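PDB 6O59: germination protein from Bacillus megaterium, which forms the A subunit of the GerK3 spore germinant receptor, here its N-terminal domain, and probably helps sense germinants that trigger spore germination. Local coordinates for residues A[16-21]-A[98-102]; A[40-46]-A[109-115]; A[47-53]-A[105-110]; A[168-174]-A[184-190]. All blocks are in the same frame, centred on the assembly; numbering follows the deposited sequence. Where two conformers were deposited one is given.

Contact 1 (A[16-21]-A[98-102]); sequences LIKEKT and WNDLL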
loop_
_atom_site.group_PDB
_atom_site.type_symbol
_atom_site.label_atom_id
_atom_site.label_comp_id
_atom_site.label_asym_id
_atom_site.label_seq_id
_atom_site.Cartn_x
_atom_site.Cartn_y
_atom_site.Cartn_z
ATOM N N LEU A 16 -2.384 14.532 3.882
ATOM C CA LEU A 16 -3.571 13.855 4.404
ATOM C C LEU A 16 -3.656 12.399 3.943
ATOM O O LEU A 16 -4.087 11.568 4.739
ATOM C CB LEU A 16 -4.860 14.621 4.055
ATOM C CG LEU A 16 -5.184 15.841 4.972
ATOM C CD1 LEU A 16 -6.183 16.750 4.334
ATOM C CD2 LEU A 16 -5.704 15.416 6.338
ATOM N N ILE A 17 -3.237 12.072 2.694
ATOM C CA ILE A 17 -3.223 10.680 2.217
ATOM C C ILE A 17 -2.227 9.887 3.081
ATOM O O ILE A 17 -2.598 8.882 3.686
ATOM C CB ILE A 17 -2.886 10.569 0.702
ATOM C CG1 ILE A 17 -4.019 11.146 -0.169
ATOM C CG2 ILE A 17 -2.551 9.106 0.306
ATOM C CD1 ILE A 17 -3.579 11.499 -1.569
ATOM N N LYS A 18 -0.988 10.392 3.182
ATOM C CA LYS A 18 0.085 9.810 3.987
ATOM C C LYS A 18 -0.403 9.545 5.430
ATOM O O LYS A 18 -0.148 8.479 5.994
ATOM C CB LYS A 18 1.319 10.733 3.986
ATOM C CG LYS A 18 1.974 10.907 2.614
ATOM C CD LYS A 18 3.330 11.600 2.718
ATOM C CE LYS A 18 3.679 12.411 1.488
ATOM N NZ LYS A 18 3.070 13.773 1.520
ATOM N N GLU A 19 -1.147 10.509 5.983
ATOM C CA GLU A 19 -1.735 10.498 7.311
ATOM C C GLU A 19 -2.759 9.353 7.440
ATOM O O GLU A 19 -2.661 8.519 8.350
ATOM C CB GLU A 19 -2.420 11.855 7.514
ATOM C CG GLU A 19 -2.524 12.375 8.930
ATOM C CD GLU A 19 -3.357 13.644 9.001
ATOM O OE1 GLU A 19 -2.840 14.723 8.625
ATOM O OE2 GLU A 19 -4.537 13.552 9.414
ATOM N N LYS A 20 -3.709 9.304 6.489
ATOM C CA LYS A 20 -4.839 8.388 6.466
ATOM C C LYS A 20 -4.461 6.954 6.141
ATOM O O LYS A 20 -5.088 6.031 6.676
ATOM C CB LYS A 20 -5.904 8.908 5.499
ATOM C CG LYS A 20 -6.651 10.104 6.110
ATOM C CD LYS A 20 -7.440 10.934 5.109
ATOM C CE LYS A 20 -8.161 12.080 5.780
ATOM N NZ LYS A 20 -9.271 11.623 6.663
ATOM N N THR A 21 -3.434 6.763 5.300
ATOM C CA THR A 21 -2.941 5.443 4.881
ATOM C C THR A 21 -1.730 4.972 5.736
ATOM O O THR A 21 -1.096 3.979 5.403
ATOM C CB THR A 21 -2.586 5.481 3.402
ATOM O OG1 THR A 21 -1.517 6.420 3.212
ATOM C CG2 THR A 21 -3.797 5.795 2.499
ATOM N N TRP A 98 -13.069 12.370 0.858
ATOM C CA TRP A 98 -12.042 11.399 1.271
ATOM C C TRP A 98 -12.467 9.931 1.152
ATOM O O TRP A 98 -11.643 9.118 0.714
ATOM C CB TRP A 98 -11.527 11.690 2.688
ATOM C CG TRP A 98 -10.675 12.920 2.690
ATOM C CD1 TRP A 98 -11.051 14.167 3.089
ATOM C CD2 TRP A 98 -9.403 13.074 2.040
ATOM N NE1 TRP A 98 -10.058 15.074 2.808
ATOM C CE2 TRP A 98 -9.033 14.431 2.163
ATOM C CE3 TRP A 98 -8.518 12.183 1.401
ATOM C CZ2 TRP A 98 -7.821 14.923 1.671
ATOM C CZ3 TRP A 98 -7.320 12.672 0.910
ATOM C CH2 TRP A 98 -6.980 14.026 1.048
ATOM N N ASN A 99 -13.728 9.593 1.506
ATOM C CA ASN A 99 -14.231 8.224 1.457
ATOM C C ASN A 99 -14.088 7.629 0.050
ATOM O O ASN A 99 -13.476 6.558 -0.103
ATOM C CB ASN A 99 -15.677 8.159 1.927
ATOM C CG ASN A 99 -15.944 7.016 2.868
ATOM O OD1 ASN A 99 -16.010 5.841 2.461
ATOM N ND2 ASN A 99 -16.099 7.340 4.152
ATOM N N ASP A 100 -14.607 8.360 -0.972
ATOM C CA ASP A 100 -14.575 7.978 -2.387
ATOM C C ASP A 100 -13.152 7.884 -2.923
ATOM O O ASP A 100 -12.829 6.939 -3.654
ATOM C CB ASP A 100 -15.386 8.976 -3.222
ATOM C CG ASP A 100 -16.886 8.873 -3.059
ATOM O OD1 ASP A 100 -17.352 7.901 -2.412
ATOM O OD2 ASP A 100 -17.600 9.757 -3.587
ATOM N N LEU A 101 -12.306 8.861 -2.556
ATOM C CA LEU A 101 -10.899 8.903 -2.953
ATOM C C LEU A 101 -10.180 7.668 -2.431
ATOM O O LEU A 101 -9.586 6.922 -3.215
ATOM C CB LEU A 101 -10.220 10.192 -2.421
ATOM C CG LEU A 101 -8.744 10.403 -2.777
ATOM C CD1 LEU A 101 -8.479 11.841 -3.099
ATOM C CD2 LEU A 101 -7.829 9.977 -1.648
ATOM N N LEU A 102 -10.250 7.454 -1.109
ATOM C CA LEU A 102 -9.545 6.370 -0.447
ATOM C C LEU A 102 -9.993 4.995 -0.926
ATOM O O LEU A 102 -9.132 4.157 -1.179
ATOM C CB LEU A 102 -9.647 6.485 1.077
ATOM C CG LEU A 102 -8.796 7.593 1.706
ATOM C CD1 LEU A 102 -9.118 7.760 3.178
ATOM C CD2 LEU A 102 -7.306 7.368 1.478
#

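Contact 2 (A[40-46]-A[109-115]); sequences LAAAIVY and DSLLIVD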
loop_
_atom_site.group_PDB
_atom_site.type_symbol
_atom_site.label_atom_id
_atom_site.label_comp_id
_atom_site.label_asym_id
_atom_site.label_seq_id
_atom_site.Cartn_x
_atom_site.Cartn_y
_atom_site.Cartn_z
ATOM N N LEU A 40 2.152 24.447 -13.035
ATOM C CA LEU A 40 1.159 23.712 -12.285
ATOM C C LEU A 40 1.674 22.354 -11.823
ATOM O O LEU A 40 1.942 21.476 -12.638
ATOM C CB LEU A 40 -0.104 23.564 -13.135
ATOM C CG LEU A 40 -1.413 23.343 -12.402
ATOM C CD1 LEU A 40 -1.752 24.501 -11.492
ATOM C CD2 LEU A 40 -2.522 23.160 -13.391
ATOM N N ALA A 41 1.799 22.187 -10.499
ATOM C CA ALA A 41 2.232 20.938 -9.891
ATOM C C ALA A 41 1.083 19.948 -9.876
ATOM O O ALA A 41 -0.057 20.332 -9.626
ATOM C CB ALA A 41 2.726 21.182 -8.479
ATOM N N ALA A 42 1.382 18.677 -10.167
ATOM C CA ALA A 42 0.426 17.574 -10.155
ATOM C C ALA A 42 1.086 16.325 -9.584
ATOM O O ALA A 42 2.310 16.283 -9.456
ATOM C CB ALA A 42 -0.101 17.316 -11.560
ATOM N N ALA A 43 0.283 15.327 -9.200
ATOM C CA ALA A 43 0.802 14.069 -8.655
ATOM C C ALA A 43 -0.039 12.867 -9.059
ATOM O O ALA A 43 -1.268 12.985 -9.179
ATOM C CB ALA A 43 0.892 14.136 -7.132
ATOM N N ILE A 44 0.642 11.707 -9.263
ATOM C CA ILE A 44 0.026 10.393 -9.481
ATOM C C ILE A 44 0.163 9.628 -8.171
ATOM O O ILE A 44 1.279 9.500 -7.645
ATOM C CB ILE A 44 0.566 9.548 -10.668
ATOM C CG1 ILE A 44 1.099 10.424 -11.821
ATOM C CG2 ILE A 44 -0.509 8.543 -11.137
ATOM C CD1 ILE A 44 1.820 9.659 -12.954
ATOM N N VAL A 45 -0.961 9.157 -7.627
ATOM C CA VAL A 45 -0.963 8.387 -6.384
ATOM C C VAL A 45 -1.571 7.027 -6.685
ATOM O O VAL A 45 -2.712 6.961 -7.152
ATOM C CB VAL A 45 -1.680 9.094 -5.188
ATOM C CG1 VAL A 45 -1.529 8.279 -3.904
ATOM C CG2 VAL A 45 -1.161 10.511 -4.970
ATOM N N TYR A 46 -0.824 5.946 -6.402
ATOM C CA TYR A 46 -1.291 4.581 -6.624
ATOM C C TYR A 46 -0.626 3.577 -5.665
ATOM O O TYR A 46 0.481 3.829 -5.185
ATOM C CB TYR A 46 -1.050 4.166 -8.095
ATOM C CG TYR A 46 0.404 4.080 -8.505
ATOM C CD1 TYR A 46 1.100 5.214 -8.924
ATOM C CD2 TYR A 46 1.077 2.862 -8.507
ATOM C CE1 TYR A 46 2.441 5.140 -9.299
ATOM C CE2 TYR A 46 2.421 2.777 -8.865
ATOM C CZ TYR A 46 3.098 3.917 -9.269
ATOM O OH TYR A 46 4.419 3.821 -9.647
ATOM N N ASP A 109 -6.998 1.775 -8.182
ATOM C CA ASP A 109 -7.103 2.858 -9.168
ATOM C C ASP A 109 -5.896 3.767 -9.060
ATOM O O ASP A 109 -5.158 3.704 -8.072
ATOM C CB ASP A 109 -8.391 3.681 -8.979
ATOM C CG ASP A 109 -9.692 3.066 -9.464
ATOM O OD1 ASP A 109 -9.659 1.940 -10.003
ATOM O OD2 ASP A 109 -10.741 3.713 -9.306
ATOM N N SER A 110 -5.681 4.611 -10.059
ATOM C CA SER A 110 -4.622 5.616 -9.987
ATOM C C SER A 110 -5.281 6.966 -9.814
ATOM O O SER A 110 -6.272 7.271 -10.492
ATOM C CB SER A 110 -3.727 5.591 -11.218
ATOM O OG SER A 110 -3.184 4.293 -11.351
ATOM N N LEU A 111 -4.796 7.727 -8.840
ATOM C CA LEU A 111 -5.333 9.047 -8.574
ATOM C C LEU A 111 -4.497 10.084 -9.272
ATOM O O LEU A 111 -3.271 9.962 -9.323
ATOM C CB LEU A 111 -5.406 9.367 -7.059
ATOM C CG LEU A 111 -6.043 8.343 -6.108
ATOM C CD1 LEU A 111 -5.930 8.808 -4.691
ATOM C CD2 LEU A 111 -7.484 8.071 -6.443
ATOM N N LEU A 112 -5.159 11.100 -9.821
ATOM C CA LEU A 112 -4.480 12.239 -10.412
ATOM C C LEU A 112 -4.927 13.485 -9.630
ATOM O O LEU A 112 -6.110 13.830 -9.614
ATOM C CB LEU A 112 -4.721 12.364 -11.928
ATOM C CG LEU A 112 -4.211 13.669 -12.559
ATOM C CD1 LEU A 112 -2.706 13.741 -12.564
ATOM C CD2 LEU A 112 -4.759 13.856 -13.939
ATOM N N ILE A 113 -3.978 14.098 -8.915
ATOM C CA ILE A 113 -4.227 15.269 -8.079
ATOM C C ILE A 113 -3.474 16.475 -8.672
ATOM O O ILE A 113 -2.291 16.364 -8.986
ATOM C CB ILE A 113 -3.842 14.969 -6.599
ATOM C CG1 ILE A 113 -4.379 13.567 -6.154
ATOM C CG2 ILE A 113 -4.305 16.110 -5.656
ATOM C CD1 ILE A 113 -4.240 13.192 -4.691
ATOM N N VAL A 114 -4.180 17.611 -8.853
ATOM C CA VAL A 114 -3.627 18.834 -9.434
ATOM C C VAL A 114 -3.657 19.976 -8.374
ATOM O O VAL A 114 -4.626 20.110 -7.619
ATOM C CB VAL A 114 -4.347 19.199 -10.766
ATOM C CG1 VAL A 114 -3.746 20.450 -11.410
ATOM C CG2 VAL A 114 -4.309 18.026 -11.758
ATOM N N ASP A 115 -2.560 20.778 -8.351
ATOM C CA ASP A 115 -2.162 21.866 -7.448
ATOM C C ASP A 115 -3.275 22.569 -6.709
ATOM O O ASP A 115 -3.098 22.806 -5.511
ATOM C CB ASP A 115 -1.326 22.937 -8.159
ATOM C CG ASP A 115 -0.343 23.706 -7.265
ATOM O OD1 ASP A 115 -0.426 23.562 -6.008
ATOM O OD2 ASP A 115 0.518 24.447 -7.821
#

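Contact 3 (A[47-53]-A[105-110]); sequences IEGIVDN and LMSGDS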
loop_
_atom_site.group_PDB
_atom_site.type_symbol
_atom_site.label_atom_id
_atom_site.label_comp_id
_atom_site.label_asym_id
_atom_site.label_seq_id
_atom_site.Cartn_x
_atom_site.Cartn_y
_atom_site.Cartn_z
ATOM N N ILE A 47 -1.289 2.422 -5.424
ATOM C CA ILE A 47 -0.743 1.317 -4.616
ATOM C C ILE A 47 0.020 0.375 -5.562
ATOM O O ILE A 47 -0.559 -0.175 -6.506
ATOM C CB ILE A 47 -1.796 0.534 -3.749
ATOM C CG1 ILE A 47 -2.540 1.439 -2.759
ATOM C CG2 ILE A 47 -1.153 -0.628 -3.002
ATOM C CD1 ILE A 47 -3.685 0.779 -2.202
ATOM N N GLU A 48 1.310 0.186 -5.270
ATOM C CA GLU A 48 2.253 -0.671 -5.962
ATOM C C GLU A 48 1.729 -2.114 -6.117
ATOM O O GLU A 48 1.232 -2.721 -5.151
ATOM C CB GLU A 48 3.559 -0.698 -5.140
ATOM C CG GLU A 48 4.829 -0.277 -5.857
ATOM C CD GLU A 48 6.009 -0.032 -4.929
ATOM O OE1 GLU A 48 6.097 -0.701 -3.871
ATOM O OE2 GLU A 48 6.855 0.832 -5.264
ATOM N N GLY A 49 1.855 -2.632 -7.335
ATOM C CA GLY A 49 1.554 -4.015 -7.680
ATOM C C GLY A 49 0.119 -4.450 -7.844
ATOM O O GLY A 49 -0.113 -5.620 -8.153
ATOM N N ILE A 50 -0.855 -3.552 -7.625
ATOM C CA ILE A 50 -2.273 -3.916 -7.785
ATOM C C ILE A 50 -2.880 -3.067 -8.912
ATOM O O ILE A 50 -4.098 -2.865 -8.972
ATOM C CB ILE A 50 -3.091 -3.828 -6.451
ATOM C CG1 ILE A 50 -3.093 -2.405 -5.852
ATOM C CG2 ILE A 50 -2.609 -4.873 -5.449
ATOM C CD1 ILE A 50 -4.274 -2.109 -5.088
ATOM N N VAL A 51 -2.022 -2.600 -9.825
ATOM C CA VAL A 51 -2.419 -1.744 -10.940
ATOM C C VAL A 51 -1.413 -1.827 -12.130
ATOM O O VAL A 51 -0.201 -1.994 -11.911
ATOM C CB VAL A 51 -2.593 -0.271 -10.413
ATOM C CG1 VAL A 51 -1.276 0.364 -9.951
ATOM C CG2 VAL A 51 -3.342 0.614 -11.409
ATOM N N ASP A 52 -1.952 -1.707 -13.356
ATOM C CA ASP A 52 -1.228 -1.656 -14.620
ATOM C C ASP A 52 -1.247 -0.187 -15.042
ATOM O O ASP A 52 -2.193 0.269 -15.679
ATOM C CB ASP A 52 -1.881 -2.596 -15.656
ATOM C CG ASP A 52 -1.889 -4.075 -15.303
ATOM O OD1 ASP A 52 -1.888 -4.403 -14.092
ATOM O OD2 ASP A 52 -1.915 -4.906 -16.239
ATOM N N ASN A 53 -0.237 0.571 -14.596
ATOM C CA ASN A 53 -0.133 2.009 -14.778
ATOM C C ASN A 53 0.761 2.557 -15.864
ATOM O O ASN A 53 0.642 3.755 -16.144
ATOM C CB ASN A 53 0.472 2.524 -13.483
ATOM C CG ASN A 53 -0.545 3.145 -12.656
ATOM O OD1 ASN A 53 -0.261 3.811 -11.670
ATOM N ND2 ASN A 53 -1.767 2.959 -13.085
ATOM N N LEU A 105 -8.476 4.351 -4.423
ATOM C CA LEU A 105 -7.053 4.103 -4.254
ATOM C C LEU A 105 -6.821 2.647 -3.801
ATOM O O LEU A 105 -6.014 1.949 -4.416
ATOM C CB LEU A 105 -6.478 5.108 -3.228
ATOM C CG LEU A 105 -4.995 4.966 -2.848
ATOM C CD1 LEU A 105 -4.105 5.481 -3.942
ATOM C CD2 LEU A 105 -4.702 5.731 -1.600
ATOM N N MET A 106 -7.570 2.184 -2.771
ATOM C CA MET A 106 -7.443 0.835 -2.194
ATOM C C MET A 106 -7.896 -0.250 -3.169
ATOM O O MET A 106 -7.465 -1.398 -3.052
ATOM C CB MET A 106 -8.216 0.700 -0.864
ATOM C CG MET A 106 -7.797 1.691 0.268
ATOM S SD MET A 106 -6.092 2.341 0.296
ATOM C CE MET A 106 -5.256 1.008 0.981
ATOM N N SER A 107 -8.731 0.112 -4.148
ATOM C CA SER A 107 -9.254 -0.822 -5.139
ATOM C C SER A 107 -8.360 -0.892 -6.409
ATOM O O SER A 107 -8.786 -1.407 -7.447
ATOM C CB SER A 107 -10.686 -0.442 -5.501
ATOM O OG SER A 107 -10.670 0.746 -6.267
ATOM N N GLY A 108 -7.138 -0.395 -6.311
ATOM C CA GLY A 108 -6.203 -0.432 -7.426
ATOM C C GLY A 108 -6.349 0.631 -8.490
ATOM O O GLY A 108 -5.875 0.425 -9.608
ATOM N N ASP A 109 -6.998 1.775 -8.182
ATOM C CA ASP A 109 -7.103 2.858 -9.168
ATOM C C ASP A 109 -5.896 3.767 -9.060
ATOM O O ASP A 109 -5.158 3.704 -8.072
ATOM C CB ASP A 109 -8.391 3.681 -8.979
ATOM C CG ASP A 109 -9.692 3.066 -9.464
ATOM O OD1 ASP A 109 -9.659 1.940 -10.003
ATOM O OD2 ASP A 109 -10.741 3.713 -9.306
ATOM N N SER A 110 -5.681 4.611 -10.059
ATOM C CA SER A 110 -4.622 5.616 -9.987
ATOM C C SER A 110 -5.281 6.966 -9.814
ATOM O O SER A 110 -6.272 7.271 -10.492
ATOM C CB SER A 110 -3.727 5.591 -11.218
ATOM O OG SER A 110 -3.184 4.293 -11.351
#

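Contact 4 (A[168-174]-A[184-190]); sequences DLWLESM and VTLMYIH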
loop_
_atom_site.group_PDB
_atom_site.type_symbol
_atom_site.label_atom_id
_atom_site.label_comp_id
_atom_site.label_asym_id
_atom_site.label_seq_id
_atom_site.Cartn_x
_atom_site.Cartn_y
_atom_site.Cartn_z
ATOM N N ASP A 168 -6.904 1.560 6.352
ATOM C CA ASP A 168 -6.490 1.312 7.736
ATOM C C ASP A 168 -5.445 0.188 7.809
ATOM O O ASP A 168 -4.803 0.018 8.854
ATOM C CB ASP A 168 -7.695 1.024 8.642
ATOM C CG ASP A 168 -8.500 2.253 9.026
ATOM O OD1 ASP A 168 -8.001 3.383 8.808
ATOM O OD2 ASP A 168 -9.626 2.086 9.566
ATOM N N LEU A 169 -5.231 -0.539 6.685
ATOM C CA LEU A 169 -4.180 -1.550 6.604
ATOM C C LEU A 169 -2.859 -0.806 6.430
ATOM O O LEU A 169 -2.606 -0.190 5.386
ATOM C CB LEU A 169 -4.417 -2.579 5.488
ATOM C CG LEU A 169 -3.329 -3.656 5.304
ATOM C CD1 LEU A 169 -3.022 -4.391 6.606
ATOM C CD2 LEU A 169 -3.741 -4.645 4.240
ATOM N N TRP A 170 -2.079 -0.776 7.514
ATOM C CA TRP A 170 -0.825 -0.047 7.545
ATOM C C TRP A 170 0.370 -1.009 7.430
ATOM O O TRP A 170 0.413 -2.040 8.103
ATOM C CB TRP A 170 -0.757 0.817 8.806
ATOM C CG TRP A 170 -1.712 1.979 8.801
ATOM C CD1 TRP A 170 -2.642 2.282 7.848
ATOM C CD2 TRP A 170 -1.841 2.984 9.815
ATOM N NE1 TRP A 170 -3.343 3.407 8.207
ATOM C CE2 TRP A 170 -2.873 3.860 9.412
ATOM C CE3 TRP A 170 -1.170 3.243 11.025
ATOM C CZ2 TRP A 170 -3.235 4.988 10.159
ATOM C CZ3 TRP A 170 -1.544 4.352 11.777
ATOM C CH2 TRP A 170 -2.568 5.206 11.346
ATOM N N LEU A 171 1.292 -0.703 6.467
ATOM C CA LEU A 171 2.508 -1.461 6.110
ATOM C C LEU A 171 3.767 -0.687 6.522
ATOM O O LEU A 171 3.908 0.472 6.144
ATOM C CB LEU A 171 2.542 -1.751 4.595
ATOM C CG LEU A 171 1.727 -2.942 4.031
ATOM C CD1 LEU A 171 0.230 -2.781 4.220
ATOM C CD2 LEU A 171 1.959 -3.074 2.553
ATOM N N GLU A 172 4.662 -1.321 7.311
ATOM C CA GLU A 172 5.870 -0.767 7.913
ATOM C C GLU A 172 7.053 -1.604 7.462
ATOM O O GLU A 172 7.128 -2.793 7.784
ATOM C CB GLU A 172 5.721 -0.776 9.450
ATOM C CG GLU A 172 6.665 0.150 10.177
ATOM C CD GLU A 172 6.678 -0.023 11.684
ATOM O OE1 GLU A 172 5.589 -0.204 12.282
ATOM O OE2 GLU A 172 7.784 0.025 12.270
ATOM N N SER A 173 7.929 -1.004 6.660
ATOM C CA SER A 173 9.135 -1.652 6.159
ATOM C C SER A 173 10.292 -1.427 7.109
ATOM O O SER A 173 10.430 -0.343 7.674
ATOM C CB SER A 173 9.480 -1.148 4.767
ATOM O OG SER A 173 8.521 -1.671 3.860
ATOM N N MET A 174 11.096 -2.465 7.335
ATOM C CA MET A 174 12.250 -2.376 8.234
ATOM C C MET A 174 13.336 -3.379 7.817
ATOM O O MET A 174 13.109 -4.232 6.956
ATOM C CB MET A 174 11.853 -2.523 9.733
ATOM C CG MET A 174 11.211 -3.841 10.100
ATOM S SD MET A 174 10.151 -3.719 11.564
ATOM C CE MET A 174 11.414 -3.542 12.911
ATOM N N VAL A 184 12.204 -6.628 5.622
ATOM C CA VAL A 184 10.981 -7.142 6.208
ATOM C C VAL A 184 9.883 -6.085 6.110
ATOM O O VAL A 184 10.167 -4.901 6.303
ATOM C CB VAL A 184 11.292 -7.532 7.691
ATOM C CG1 VAL A 184 10.087 -7.374 8.611
ATOM C CG2 VAL A 184 11.849 -8.943 7.774
ATOM N N THR A 185 8.632 -6.508 5.827
ATOM C CA THR A 185 7.475 -5.619 5.855
ATOM C C THR A 185 6.456 -6.199 6.865
ATOM O O THR A 185 6.066 -7.364 6.784
ATOM C CB THR A 185 6.898 -5.324 4.462
ATOM O OG1 THR A 185 7.846 -4.530 3.748
ATOM C CG2 THR A 185 5.580 -4.545 4.533
ATOM N N LEU A 186 6.078 -5.364 7.826
ATOM C CA LEU A 186 5.118 -5.608 8.900
ATOM C C LEU A 186 3.730 -5.045 8.500
ATOM O O LEU A 186 3.659 -3.959 7.938
ATOM C CB LEU A 186 5.668 -4.889 10.141
ATOM C CG LEU A 186 5.012 -5.146 11.497
ATOM C CD1 LEU A 186 6.037 -5.095 12.584
ATOM C CD2 LEU A 186 3.941 -4.107 11.802
ATOM N N MET A 187 2.649 -5.767 8.805
ATOM C CA MET A 187 1.259 -5.394 8.515
ATOM C C MET A 187 0.353 -5.507 9.736
ATOM O O MET A 187 0.451 -6.483 10.480
ATOM C CB MET A 187 0.682 -6.337 7.451
ATOM C CG MET A 187 0.718 -5.834 6.081
ATOM S SD MET A 187 -0.022 -7.165 5.115
ATOM C CE MET A 187 0.713 -6.852 3.544
ATOM N N TYR A 188 -0.603 -4.573 9.869
ATOM C CA TYR A 188 -1.633 -4.570 10.908
ATOM C C TYR A 188 -2.751 -3.625 10.484
ATOM O O TYR A 188 -2.489 -2.681 9.734
ATOM C CB TYR A 188 -1.060 -4.188 12.296
ATOM C CG TYR A 188 -0.549 -2.766 12.393
ATOM C CD1 TYR A 188 0.737 -2.429 11.974
ATOM C CD2 TYR A 188 -1.350 -1.753 12.928
ATOM C CE1 TYR A 188 1.207 -1.116 12.057
ATOM C CE2 TYR A 188 -0.892 -0.437 13.014
ATOM C CZ TYR A 188 0.387 -0.123 12.582
ATOM O OH TYR A 188 0.823 1.180 12.677
ATOM N N ILE A 189 -3.995 -3.873 10.957
ATOM C CA ILE A 189 -5.095 -2.974 10.636
ATOM C C ILE A 189 -5.236 -2.024 11.814
ATOM O O ILE A 189 -5.663 -2.427 12.910
ATOM C CB ILE A 189 -6.450 -3.651 10.237
ATOM C CG1 ILE A 189 -6.286 -4.596 9.025
ATOM C CG2 ILE A 189 -7.528 -2.584 9.943
ATOM C CD1 ILE A 189 -7.491 -5.501 8.720
ATOM N N HIS A 190 -4.857 -0.762 11.580
ATOM C CA HIS A 190 -4.964 0.333 12.539
ATOM C C HIS A 190 -6.420 0.465 13.030
ATOM O O HIS A 190 -7.341 0.559 12.218
ATOM C CB HIS A 190 -4.491 1.629 11.870
ATOM C CG HIS A 190 -4.849 2.852 12.640
ATOM N ND1 HIS A 190 -4.113 3.249 13.728
ATOM C CD2 HIS A 190 -5.886 3.703 12.473
ATOM C CE1 HIS A 190 -4.711 4.335 14.187
ATOM N NE2 HIS A 190 -5.788 4.641 13.467
#

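Contact 1 (A[16-21]-A[98-102])
Lys20 lays the outer part of its aliphatic chain over one face of the Trp98 indole. Lys20 CE stands 4.2 Å from the centroid of the Trp98 five-membered ring, 16° off the normal, in a CH-pi contact. The chain bends at its last torsion (chi4 -68°), and Lys20 NZ remains above the Trp98 five-membered ring, 4.8 Å from its centroid, as a cation-pi partner. The six-membered part of the indole meets the preceding helical turn. Ile17 CG1 lies at the ring edge, 3.8 Å from Trp98 CZ3, while the Leu16 side chain runs at about a right angle to that of Trp98, with Leu16 CD1 3.6 Å from Trp98 CZ2. The helical segments 16-20 and 98-102 cross at -76°, their axes 12.2 Å apart at closest approach, and thus meet through long side chains beside the sheet containing strand 110-114. Leu102 extends the apolar patch, its CD2 4.0 Å from Thr21 CG2. Thr21 is the first residue to leave helical geometry, and its OG1 turns back to Ile17 O, 2.7 Å away and above the carbonyl plane. This bond helps set the side chain's rotation, which leaves CG2 toward Leu102; Thr21 N is the second donor to Ile17 O. Beneath this layer Ile17 rests on Ile113, and Leu101 on Leu111.

Contact 2 (A[40-46]-A[109-115])
Val45 and Leu111 form a hydrogen-bonded pair between antiparallel strands 40-47 and 110-114, bound in both directions: Leu111 N reaches Val45 O at 2.8 Å and Val45 N reaches Leu111 O at 3.0 Å. Ala43 and Ile113 repeat the pattern. The face carrying Ala43, Val45, Leu111 and Ile113 is the densely packed one; there Val45 CG2 lies 4.1 Å from Ile113 CD1, and Leu105 and Leu101 of helix 98-106 pack on Val45 and Leu111. On the other face Ile44 is covered by helix 54-62, and Ala42 adds little bulk, its CB 4.3 Å from Val114 CG2. Leu40 CD2 meets Val114 CG1 at 3.6 Å, also in buried surroundings. Around Ala41 and Asp115 the contact is more exposed and without a bridge pair, although Asp115 N still bonds to Ala41 O at 2.8 Å. Asp115 turns its carboxylate (chi1 -152°, CG opposite the nitrogen) so that OD2 lies alongside the Ala41 methyl. Backbone bonds therefore set the register, while apolar side chains tie the sheet to its helices.

Contact 3 (A[47-53]-A[105-110])
A Schellman motif ends helix 98-106, and the loop after strand 40-47 packs on it. Gly108, the C-prime residue with positive phi, gives its N-H to Leu105 O, while Asp109 N returns to Ser104 O. The bare CA of this glycine receives Ile50. Ile50 CD1 lies 3.5 Å from Gly108 CA; chi1 of 60° places CG1 between the backbone nitrogen and the carbonyl carbon and points the chain there. Gly108 CA also makes a CA-H...O contact with Ile50 O at 3.6 Å, an approach the missing side chain makes possible. Farther back on the helix, Ile47 CD1 touches Leu105 O and meets Met106 CE at 3.6 Å. Met106 leaves its backbone facing away from the loop and reaches this methyl by folding at its second and third torsions. At the other end of the loop, Asn53 ND2 donates to Ser110 OG at 2.6 Å, with the hydroxyl oxygen essentially in the amide plane. Beside this bond, Val51 CG2 lies 3.7 Å from Ser110 OG. Ile47 begins a type II turn that ends at Ile50, turning the chain beyond its strand. Helix 153-163 covers this region, with Arg161 against Ile47 and Met106 and Ala158 against Ile50, while Tyr46 of strand 40-47 lies against Val51 and Asn53.

Contact 4 (A[168-174]-A[184-190])
Trp170 and His190 make the aromatic part of this beta hairpin: the His190 ring forms an offset stack with the Trp170 six-membered ring, centroids 4.0 Å apart and planes at 9°. His190 CG is anti to the backbone nitrogen (chi1 167°), which carries the imidazole over the indole face, and His190 CB lies over that face too, 3.6 Å from the centroid of the Trp170 six-membered ring. Tyr188 comes instead at the indole edge, its OH in the ring plane and 3.3 Å from Trp170 CE3. Backbone bonds join antiparallel strands 169-176 and 182-189 through the pairs Trp170-Tyr188, Glu172-Leu186 and Met174-Val184. On the face of Leu169, Leu171 and Met187, Leu171 CD1 meets Met187 CG at 3.6 Å, the two side chains side by side against Leu157 of helix 153-163. Among polar groups, Ser173 OG and Thr185 OG1 share a hydrogen bond of 2.9 Å on that same face. Each face thus mixes apolar and polar chemistry: the face of Trp170, Tyr188 and Glu172 also packs Met174 on Val184 and meets helix 195-206, reached by the Glu172-Arg202 salt bridge.

Overall arrangement
The four contacts span two five-stranded antiparallel sheets with the same strand order, 1-2-4-5-3, an internal resemblance within this N-terminal domain. Contact 2 lies in the first sheet, and contacts 1 and 3 join the helices and loop packed beside it: helix 98-106 serves both, and strand 110-114 follows it into contact 2. Their centres lie 13 to 14 Å apart, and they touch, with Ile17 CD1 3.6 Å from Ile113 CD1. Along the chain, contact 3 falls between the two segments of contact 2, whereas contact 1 interleaves with both. Contact 4 comes later, in the second sheet, its centre about 24 Å from that of contact 2. Trp170 nevertheless touches the end of helix 10-20 in contact 1, joining the two halves directly.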